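Local coordinates for Mll2253 protein (Mesorhizobium loti, PDB 3Q63) that is of unknown function but belongs to the AHA1 family and, given its Bet v 1-like fold, may bind a hydrophobic ligand, at residues V11-Q16 against G127-F132; H49-S54 against C63-V68; S91-T96 against M108-F113. All coordinates share one frame; numbering follows the deposited sequence.

Contact 1: V11-Q16 against G127-F132; sequences VVVERQ and GWPQFF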
loop_
_atom_site.group_PDB
_atom_site.type_symbol
_atom_site.label_atom_id
_atom_site.label_comp_id
_atom_site.label_asym_id
_atom_site.label_seq_id
_atom_site.Cartn_x
_atom_site.Cartn_y
_atom_site.Cartn_z
ATOM N N VAL B 11 -7.900 -11.236 -12.732
ATOM C CA VAL B 11 -8.387 -11.525 -11.398
ATOM C C VAL B 11 -9.863 -11.160 -11.282
ATOM O O VAL B 11 -10.274 -10.058 -11.641
ATOM C CB VAL B 11 -7.582 -10.745 -10.341
ATOM C CG1 VAL B 11 -8.138 -11.009 -8.953
ATOM C CG2 VAL B 11 -6.116 -11.155 -10.413
ATOM N N VAL B 12 -10.660 -12.100 -10.787
ATOM C CA VAL B 12 -12.090 -11.867 -10.621
ATOM C C VAL B 12 -12.486 -12.110 -9.168
ATOM O O VAL B 12 -12.122 -13.125 -8.579
ATOM C CB VAL B 12 -12.922 -12.803 -11.526
ATOM C CG1 VAL B 12 -14.412 -12.466 -11.394
ATOM C CG2 VAL B 12 -12.471 -12.666 -12.965
ATOM N N VAL B 13 -13.218 -11.160 -8.598
ATOM C CA VAL B 13 -13.691 -11.255 -7.227
ATOM C C VAL B 13 -15.159 -10.823 -7.216
ATOM O O VAL B 13 -15.521 -9.806 -7.812
ATOM C CB VAL B 13 -12.867 -10.351 -6.274
ATOM C CG1 VAL B 13 -13.411 -10.451 -4.859
ATOM C CG2 VAL B 13 -11.395 -10.779 -6.287
ATOM N N GLU B 14 -16.007 -11.612 -6.562
ATOM C CA GLU B 14 -17.438 -11.307 -6.498
ATOM C C GLU B 14 -17.908 -11.298 -5.050
ATOM O O GLU B 14 -17.372 -12.015 -4.207
ATOM C CB GLU B 14 -18.229 -12.340 -7.309
ATOM C CG GLU B 14 -17.746 -12.481 -8.752
ATOM C CD GLU B 14 -18.605 -13.416 -9.589
ATOM O OE1 GLU B 14 -19.652 -12.971 -10.090
ATOM O OE2 GLU B 14 -18.233 -14.599 -9.746
ATOM N N ARG B 15 -18.919 -10.487 -4.769
ATOM C CA ARG B 15 -19.433 -10.361 -3.422
ATOM C C ARG B 15 -20.895 -9.964 -3.459
ATOM O O ARG B 15 -21.316 -9.215 -4.342
ATOM C CB ARG B 15 -18.648 -9.285 -2.652
ATOM C CG ARG B 15 -17.170 -9.611 -2.350
ATOM C CD ARG B 15 -17.011 -10.303 -0.998
ATOM N NE ARG B 15 -15.611 -10.533 -0.633
ATOM C CZ ARG B 15 -14.826 -11.451 -1.192
ATOM N NH1 ARG B 15 -15.293 -12.241 -2.149
ATOM N NH2 ARG B 15 -13.567 -11.583 -0.794
ATOM N N GLN B 16 -21.671 -10.480 -2.514
ATOM C CA GLN B 16 -23.083 -10.125 -2.414
ATOM C C GLN B 16 -23.106 -9.082 -1.304
ATOM O O GLN B 16 -22.717 -9.370 -0.171
ATOM C CB GLN B 16 -23.922 -11.345 -2.014
ATOM C CG GLN B 16 -25.383 -11.033 -1.723
ATOM C CD GLN B 16 -26.094 -10.383 -2.898
ATOM O OE1 GLN B 16 -26.105 -10.912 -4.016
ATOM N NE2 GLN B 16 -26.702 -9.233 -2.649
ATOM N N GLY B 127 -5.726 -9.376 -2.355
ATOM C CA GLY B 127 -5.772 -7.965 -2.022
ATOM C C GLY B 127 -7.176 -7.398 -2.142
ATOM O O GLY B 127 -7.614 -6.620 -1.292
ATOM N N TRP B 128 -7.891 -7.788 -3.193
ATOM C CA TRP B 128 -9.248 -7.288 -3.400
ATOM C C TRP B 128 -10.242 -7.737 -2.329
ATOM O O TRP B 128 -11.125 -6.974 -1.943
ATOM C CB TRP B 128 -9.746 -7.659 -4.802
ATOM C CG TRP B 128 -9.242 -6.692 -5.824
ATOM C CD1 TRP B 128 -8.239 -6.896 -6.733
ATOM C CD2 TRP B 128 -9.646 -5.326 -5.969
ATOM N NE1 TRP B 128 -7.990 -5.737 -7.433
ATOM C CE2 TRP B 128 -8.839 -4.757 -6.984
ATOM C CE3 TRP B 128 -10.611 -4.524 -5.338
ATOM C CZ2 TRP B 128 -8.965 -3.419 -7.381
ATOM C CZ3 TRP B 128 -10.738 -3.192 -5.733
ATOM C CH2 TRP B 128 -9.917 -2.656 -6.747
ATOM N N PRO B 129 -10.120 -8.984 -1.848
ATOM C CA PRO B 129 -11.035 -9.466 -0.812
ATOM C C PRO B 129 -10.897 -8.582 0.435
ATOM O O PRO B 129 -11.873 -8.334 1.148
ATOM C CB PRO B 129 -10.556 -10.896 -0.583
ATOM C CG PRO B 129 -10.111 -11.304 -1.959
ATOM C CD PRO B 129 -9.313 -10.093 -2.386
ATOM N N GLN B 130 -9.679 -8.106 0.686
ATOM C CA GLN B 130 -9.415 -7.235 1.828
ATOM C C GLN B 130 -10.076 -5.875 1.594
ATOM O O GLN B 130 -10.677 -5.310 2.500
ATOM C CB GLN B 130 -7.904 -7.059 2.027
ATOM C CG GLN B 130 -7.158 -8.377 2.242
ATOM C CD GLN B 130 -5.648 -8.215 2.210
ATOM O OE1 GLN B 130 -5.083 -7.711 1.232
ATOM N NE2 GLN B 130 -4.981 -8.656 3.276
ATOM N N PHE B 131 -9.969 -5.351 0.377
ATOM C CA PHE B 131 -10.577 -4.061 0.066
ATOM C C PHE B 131 -12.102 -4.147 0.196
ATOM O O PHE B 131 -12.732 -3.259 0.774
ATOM C CB PHE B 131 -10.210 -3.604 -1.350
ATOM C CG PHE B 131 -8.782 -3.132 -1.501
ATOM C CD1 PHE B 131 -8.202 -2.282 -0.561
ATOM C CD2 PHE B 131 -8.036 -3.492 -2.620
ATOM C CE1 PHE B 131 -6.906 -1.794 -0.736
ATOM C CE2 PHE B 131 -6.737 -3.010 -2.808
ATOM C CZ PHE B 131 -6.172 -2.158 -1.862
ATOM N N PHE B 132 -12.697 -5.215 -0.328
ATOM C CA PHE B 132 -14.145 -5.375 -0.254
ATOM C C PHE B 132 -14.638 -5.553 1.176
ATOM O O PHE B 132 -15.764 -5.178 1.502
ATOM C CB PHE B 132 -14.597 -6.546 -1.125
ATOM C CG PHE B 132 -14.450 -6.293 -2.599
ATOM C CD1 PHE B 132 -14.403 -4.991 -3.094
ATOM C CD2 PHE B 132 -14.412 -7.351 -3.497
ATOM C CE1 PHE B 132 -14.322 -4.748 -4.468
ATOM C CE2 PHE B 132 -14.332 -7.120 -4.870
ATOM C CZ PHE B 132 -14.288 -5.817 -5.356
#

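Contact 2: H49-S54 against C63-V68; sequences HRFNIS and CEVLAV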
loop_
_atom_site.group_PDB
_atom_site.type_symbol
_atom_site.label_atom_id
_atom_site.label_comp_id
_atom_site.label_asym_id
_atom_site.label_seq_id
_atom_site.Cartn_x
_atom_site.Cartn_y
_atom_site.Cartn_z
ATOM N N HIS B 49 -10.746 10.789 -17.392
ATOM C CA HIS B 49 -10.169 11.487 -16.253
ATOM C C HIS B 49 -8.971 10.728 -15.696
ATOM O O HIS B 49 -9.050 9.536 -15.407
ATOM C CB HIS B 49 -11.226 11.682 -15.165
ATOM C CG HIS B 49 -10.695 12.295 -13.907
ATOM N ND1 HIS B 49 -10.229 11.544 -12.849
ATOM C CD2 HIS B 49 -10.529 13.591 -13.548
ATOM C CE1 HIS B 49 -9.801 12.350 -11.891
ATOM N NE2 HIS B 49 -9.972 13.596 -12.290
ATOM N N ARG B 50 -7.851 11.424 -15.558
ATOM C CA ARG B 50 -6.657 10.790 -15.031
ATOM C C ARG B 50 -6.478 11.149 -13.563
ATOM O O ARG B 50 -6.696 12.292 -13.158
ATOM C CB ARG B 50 -5.439 11.195 -15.871
ATOM C CG ARG B 50 -5.675 12.414 -16.735
ATOM C CD ARG B 50 -5.137 12.241 -18.157
ATOM N NE ARG B 50 -3.766 11.734 -18.172
ATOM C CZ ARG B 50 -2.901 11.936 -19.163
ATOM N NH1 ARG B 50 -1.676 11.433 -19.088
ATOM N NH2 ARG B 50 -3.253 12.652 -20.220
ATOM N N PHE B 51 -6.111 10.152 -12.760
ATOM C CA PHE B 51 -5.918 10.351 -11.332
ATOM C C PHE B 51 -4.931 9.339 -10.777
ATOM O O PHE B 51 -4.412 8.479 -11.506
ATOM C CB PHE B 51 -7.258 10.232 -10.585
ATOM C CG PHE B 51 -7.876 8.857 -10.631
ATOM C CD1 PHE B 51 -7.748 7.981 -9.554
ATOM C CD2 PHE B 51 -8.579 8.433 -11.754
ATOM C CE1 PHE B 51 -8.309 6.706 -9.596
ATOM C CE2 PHE B 51 -9.144 7.160 -11.806
ATOM C CZ PHE B 51 -9.009 6.293 -10.724
ATOM N N ASN B 52 -4.664 9.461 -9.482
ATOM C CA ASN B 52 -3.758 8.557 -8.795
ATOM C C ASN B 52 -4.415 8.039 -7.530
ATOM O O ASN B 52 -5.342 8.642 -6.992
ATOM C CB ASN B 52 -2.451 9.261 -8.401
ATOM C CG ASN B 52 -1.638 9.692 -9.595
ATOM O OD1 ASN B 52 -1.677 10.848 -9.993
ATOM N ND2 ASN B 52 -0.902 8.755 -10.183
ATOM N N ILE B 53 -3.911 6.906 -7.072
ATOM C CA ILE B 53 -4.364 6.269 -5.855
ATOM C C ILE B 53 -3.023 6.061 -5.150
ATOM O O ILE B 53 -2.141 5.385 -5.683
ATOM C CB ILE B 53 -5.055 4.919 -6.161
ATOM C CG1 ILE B 53 -6.320 5.162 -6.988
ATOM C CG2 ILE B 53 -5.447 4.218 -4.871
ATOM C CD1 ILE B 53 -7.113 3.888 -7.299
ATOM N N SER B 54 -2.852 6.672 -3.981
ATOM C CA SER B 54 -1.584 6.575 -3.266
ATOM C C SER B 54 -1.702 6.167 -1.802
ATOM O O SER B 54 -2.712 6.426 -1.140
ATOM C CB SER B 54 -0.830 7.909 -3.366
ATOM O OG SER B 54 -1.550 8.958 -2.735
ATOM N N CYS B 63 -3.920 6.109 -12.682
ATOM C CA CYS B 63 -5.185 5.619 -13.217
ATOM C C CYS B 63 -5.892 6.573 -14.171
ATOM O O CYS B 63 -5.657 7.785 -14.164
ATOM C CB CYS B 63 -6.156 5.305 -12.078
ATOM S SG CYS B 63 -5.462 4.434 -10.679
ATOM N N GLU B 64 -6.782 6.002 -14.973
ATOM C CA GLU B 64 -7.562 6.765 -15.927
ATOM C C GLU B 64 -8.953 6.149 -16.018
ATOM O O GLU B 64 -9.085 4.938 -16.173
ATOM C CB GLU B 64 -6.901 6.723 -17.302
ATOM C CG GLU B 64 -7.579 7.618 -18.316
ATOM C CD GLU B 64 -7.345 7.163 -19.742
ATOM O OE1 GLU B 64 -6.257 6.620 -20.020
ATOM O OE2 GLU B 64 -8.249 7.364 -20.585
ATOM N N VAL B 65 -9.988 6.973 -15.912
ATOM C CA VAL B 65 -11.349 6.461 -16.011
ATOM C C VAL B 65 -11.594 6.056 -17.462
ATOM O O VAL B 65 -11.300 6.817 -18.384
ATOM C CB VAL B 65 -12.379 7.521 -15.563
ATOM C CG1 VAL B 65 -13.783 6.948 -15.635
ATOM C CG2 VAL B 65 -12.074 7.957 -14.124
ATOM N N LEU B 66 -12.114 4.848 -17.657
ATOM C CA LEU B 66 -12.373 4.316 -18.989
ATOM C C LEU B 66 -13.849 4.234 -19.331
ATOM O O LEU B 66 -14.233 4.492 -20.463
ATOM C CB LEU B 66 -11.777 2.916 -19.120
ATOM C CG LEU B 66 -10.268 2.820 -18.981
ATOM C CD1 LEU B 66 -9.871 1.351 -19.052
ATOM C CD2 LEU B 66 -9.584 3.622 -20.092
ATOM N N ALA B 67 -14.670 3.846 -18.359
ATOM C CA ALA B 67 -16.098 3.734 -18.597
ATOM C C ALA B 67 -16.889 4.051 -17.343
ATOM O O ALA B 67 -16.463 3.753 -16.224
ATOM C CB ALA B 67 -16.443 2.334 -19.093
ATOM N N VAL B 68 -18.051 4.668 -17.537
ATOM C CA VAL B 68 -18.901 5.026 -16.418
ATOM C C VAL B 68 -20.373 4.892 -16.770
ATOM O O VAL B 68 -20.876 5.575 -17.657
ATOM C CB VAL B 68 -18.643 6.469 -15.965
ATOM C CG1 VAL B 68 -19.528 6.800 -14.775
ATOM C CG2 VAL B 68 -17.176 6.649 -15.602
#

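Contact 3: S91-T96 against M108-F113; sequences SVVTFT and MEQSGF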
loop_
_atom_site.group_PDB
_atom_site.type_symbol
_atom_site.label_atom_id
_atom_site.label_comp_id
_atom_site.label_asym_id
_atom_site.label_seq_id
_atom_site.Cartn_x
_atom_site.Cartn_y
_atom_site.Cartn_z
ATOM N N SER B 91 -2.988 -2.570 -16.114
ATOM C CA SER B 91 -4.226 -3.332 -16.011
ATOM C C SER B 91 -5.475 -2.470 -16.002
ATOM O O SER B 91 -5.415 -1.245 -15.856
ATOM C CB SER B 91 -4.197 -4.169 -14.735
ATOM O OG SER B 91 -4.280 -3.333 -13.592
ATOM N N VAL B 92 -6.612 -3.136 -16.152
ATOM C CA VAL B 92 -7.901 -2.468 -16.143
ATOM C C VAL B 92 -8.775 -3.098 -15.066
ATOM O O VAL B 92 -8.930 -4.319 -15.013
ATOM C CB VAL B 92 -8.637 -2.607 -17.496
ATOM C CG1 VAL B 92 -10.019 -1.980 -17.397
ATOM C CG2 VAL B 92 -7.833 -1.937 -18.591
ATOM N N VAL B 93 -9.333 -2.255 -14.207
ATOM C CA VAL B 93 -10.210 -2.701 -13.142
ATOM C C VAL B 93 -11.630 -2.294 -13.527
ATOM O O VAL B 93 -11.880 -1.121 -13.792
ATOM C CB VAL B 93 -9.854 -2.024 -11.787
ATOM C CG1 VAL B 93 -10.934 -2.331 -10.753
ATOM C CG2 VAL B 93 -8.498 -2.525 -11.280
ATOM N N THR B 94 -12.550 -3.256 -13.573
ATOM C CA THR B 94 -13.942 -2.963 -13.925
ATOM C C THR B 94 -14.892 -3.515 -12.861
ATOM O O THR B 94 -14.827 -4.694 -12.510
ATOM C CB THR B 94 -14.327 -3.569 -15.314
ATOM O OG1 THR B 94 -13.509 -2.989 -16.338
ATOM C CG2 THR B 94 -15.796 -3.283 -15.635
ATOM N N PHE B 95 -15.762 -2.654 -12.340
ATOM C CA PHE B 95 -16.742 -3.051 -11.325
ATOM C C PHE B 95 -18.093 -3.199 -12.009
ATOM O O PHE B 95 -18.454 -2.378 -12.850
ATOM C CB PHE B 95 -16.871 -1.980 -10.234
ATOM C CG PHE B 95 -15.606 -1.736 -9.465
ATOM C CD1 PHE B 95 -15.259 -2.552 -8.388
ATOM C CD2 PHE B 95 -14.751 -0.700 -9.828
ATOM C CE1 PHE B 95 -14.075 -2.335 -7.681
ATOM C CE2 PHE B 95 -13.562 -0.474 -9.129
ATOM C CZ PHE B 95 -13.225 -1.294 -8.054
ATOM N N THR B 96 -18.833 -4.243 -11.658
ATOM C CA THR B 96 -20.149 -4.462 -12.241
ATOM C C THR B 96 -21.151 -4.660 -11.109
ATOM O O THR B 96 -21.000 -5.555 -10.272
ATOM C CB THR B 96 -20.152 -5.690 -13.188
ATOM O OG1 THR B 96 -19.168 -5.494 -14.213
ATOM C CG2 THR B 96 -21.521 -5.862 -13.855
HETATM N N MSE B 108 -15.723 -7.668 -9.572
HETATM C CA MSE B 108 -14.563 -6.843 -9.874
HETATM C C MSE B 108 -13.671 -7.676 -10.773
HETATM O O MSE B 108 -13.305 -8.803 -10.429
HETATM C CB MSE B 108 -13.824 -6.482 -8.587
HETATM C CG MSE B 108 -12.714 -5.440 -8.731
HETATM SE SE MSE B 108 -11.145 -5.996 -9.751
HETATM C CE MSE B 108 -10.692 -7.637 -8.833
ATOM N N GLU B 109 -13.352 -7.136 -11.943
ATOM C CA GLU B 109 -12.475 -7.829 -12.872
ATOM C C GLU B 109 -11.279 -6.926 -13.119
ATOM O O GLU B 109 -11.437 -5.767 -13.495
ATOM C CB GLU B 109 -13.176 -8.105 -14.203
ATOM C CG GLU B 109 -14.309 -9.114 -14.137
ATOM C CD GLU B 109 -15.045 -9.223 -15.462
ATOM O OE1 GLU B 109 -15.794 -8.277 -15.807
ATOM O OE2 GLU B 109 -14.865 -10.248 -16.157
ATOM N N GLN B 110 -10.088 -7.458 -12.879
ATOM C CA GLN B 110 -8.855 -6.723 -13.100
ATOM C C GLN B 110 -8.007 -7.570 -14.042
ATOM O O GLN B 110 -7.484 -8.618 -13.652
ATOM C CB GLN B 110 -8.103 -6.487 -11.785
ATOM C CG GLN B 110 -6.695 -5.902 -11.984
ATOM C CD GLN B 110 -6.058 -5.421 -10.700
ATOM O OE1 GLN B 110 -6.261 -6.006 -9.639
ATOM N NE2 GLN B 110 -5.259 -4.358 -10.792
ATOM N N SER B 111 -7.884 -7.108 -15.280
ATOM C CA SER B 111 -7.137 -7.821 -16.300
ATOM C C SER B 111 -5.905 -7.042 -16.724
ATOM O O SER B 111 -5.812 -5.842 -16.479
ATOM C CB SER B 111 -8.027 -8.038 -17.513
ATOM O OG SER B 111 -8.489 -6.782 -17.971
ATOM N N GLY B 112 -4.967 -7.727 -17.375
ATOM C CA GLY B 112 -3.752 -7.076 -17.833
ATOM C C GLY B 112 -2.502 -7.692 -17.242
ATOM O O GLY B 112 -1.387 -7.304 -17.583
ATOM N N PHE B 113 -2.689 -8.654 -16.346
ATOM C CA PHE B 113 -1.570 -9.327 -15.698
ATOM C C PHE B 113 -0.809 -10.212 -16.686
ATOM O O PHE B 113 -1.386 -11.107 -17.300
ATOM C CB PHE B 113 -2.085 -10.172 -14.531
ATOM C CG PHE B 113 -2.600 -9.360 -13.376
ATOM C CD1 PHE B 113 -1.716 -8.669 -12.548
ATOM C CD2 PHE B 113 -3.968 -9.267 -13.126
ATOM C CE1 PHE B 113 -2.182 -7.898 -11.492
ATOM C CE2 PHE B 113 -4.447 -8.497 -12.071
ATOM C CZ PHE B 113 -3.553 -7.810 -11.250
HETATM O O HOH W 1 -11.005 -5.879 -16.283
#

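Contact 1: V11-Q16 against G127-F132
Arg-15 of strand 9-17, outermost in this chain's sheet, lies against Pro-129 and Phe-132 of the long C-terminal helix. Its CB points toward the helix. CG is anti to the carbonyl carbon (chi1 -67°) and comes to 3.7 Å from Phe-132 CD2. The chain then bends at chi2, and NE passes 4.1 Å from Phe-132 CB. At the tip the guanidinium splits its work. NH1 turns back to its own strand and gives a hydrogen bond to Glu-14 O (2.9 Å). NH2 reaches across to Pro-129 CB (3.1 Å), which lies at the guanidinium edge near its plane. The guanidinium and the Phe-132 ring are steeply inclined, with 76° between their planes. An alanine in place of Arg-15 would probably leave Pro-129 CB and Phe-132 CD2 without the guanidinium and CG beside them, and Glu-14 O without this donor.

Val-13 fills the more deeply buried part with its two methyls. CG1 meets the edge of the Phe-132 ring, 3.5 Å from CE2. CG2 packs on Trp-128 CB at 3.8 Å. This is plain apolar packing of a helix on a sheet, as in Bet v 1-like folds. Strand 9-17 pairs with strand 103-113, and helix 118-141 lies over the same face, its segment running 27° from the strand. Further along this helix, Val-11 touches Ala-124 and Arg-15 touches Glu-136.

Contact 2: H49-S54 against C63-V68
Phe-51 and Cys-63 form a hydrogen-bonded pair in an antiparallel beta hairpin, made by strands 50-54 and 60-69 of the Bet v 1-like sheet. The two strands are neighbours in the curved sheet, and their short segments are 128° apart in direction. Phe-51 N bonds to Cys-63 O, and Cys-63 N returns a bond to Phe-51 O at 2.7 Å. Two residues further on, Val-65 N bonds to His-49 O. Between these bonds Arg-50 and Glu-64 form a non-hydrogen-bonded pair. Their side chains lie on the opposite face from Phe-51, and their charged atoms do not meet.

The buried side of the hairpin is carried by the Phe-51 ring. Its CG sits between the backbone N and the carbonyl carbon (chi1 66°), the crowded position. The end of the side chain comes back toward strand 60-69, and Cys-63 CB lies over one face of the ring. Val-65 CG2 approaches obliquely, 3.8 Å from Phe-51 CE2. The Val-65 and Phe-51 side chains cross at about a right angle. Phe-43 and Tyr-76 add edge-to-face ring contacts to Phe-51. Ile-53 extends the apolar patch, its CD1 3.8 Å from Cys-63 SG. At the end of strand 50-54, Ser-54 OG is hydrogen-bonded to Arg-119 NE of the second subunit.

The Cys-63 thiol approaches the Phe-51 ring obliquely, in a sulfur-aromatic contact. SG is 4.3 Å from the ring centroid and 32° off its normal, while CB, offset toward the rim, makes a CH-pi contact at 3.5 Å from the same centroid.

Contact 3: S91-T96 against M108-F113
Ser-91 OG, set between its backbone N and carbonyl carbon (chi1 69°), meets the side chain of Gln-110. Gln-110 CG is anti to its backbone N (chi1 171°), and its chain runs on extended. Gln-110 NE2 gives OG a hydrogen bond of 3.1 Å, with an N-H...O angle of 162° and OG near the amide plane. Val-93 CG2 packs beside this amide, 3.8 Å from Gln-110 NE2.

The backbones of this antiparallel hairpin are held by two hydrogen-bonded pairs, Val-92 with Ser-111 and Thr-94 with Glu-109. Thr-94 N to Glu-109 O is 2.7 Å. A water donates to Val-92 O (2.9 Å) and is also hydrogen-bonded to Ser-111 OG.

Selenomethionine Met-108 shares the face of Val-93 and Phe-95. Its CG lies obliquely to the Phe-95 ring, 3.5 Å from CE1. The chain then bends, and SE reaches Val-93 CG1 at 3.8 Å.

The buried polar groups of Ser-91 and Gln-110 have several partners. Ser-91 OG also bonds to the backbone O of Trp-78, and Gln-110 OE1 accepts from Trp-128 NE1 of the C-terminal helix. With both ends of its amide engaged, Gln-110 is probably fixed in its flip, and it links Ser-91 to Trp-128 of helix 118-141.

How the contacts relate
Contacts 1 and 3 share one packed region, with centres 11 Å apart. Strands 9-17 and 103-113 are neighbours in the sheet. Val-13 O lies 2.8 Å from Met-108 N, and Val-11 N lies 2.8 Å from Gln-110 O. Met-108 CB of contact 3 packs 3.3 Å from Phe-132 CZ of contact 1. Contact 2 lies further across the same sheet, about 13 Å from contact 3 and 19 Å from contact 1, centre to centre. It touches contact 3 where Leu-66 CD1 meets Val-92 CG1 at 3.7 Å, but does not touch contact 1. Contacts 1 and 3 line the sheet-to-helix interface, where Bet v 1-like folds usually hold ligands; none is assigned here.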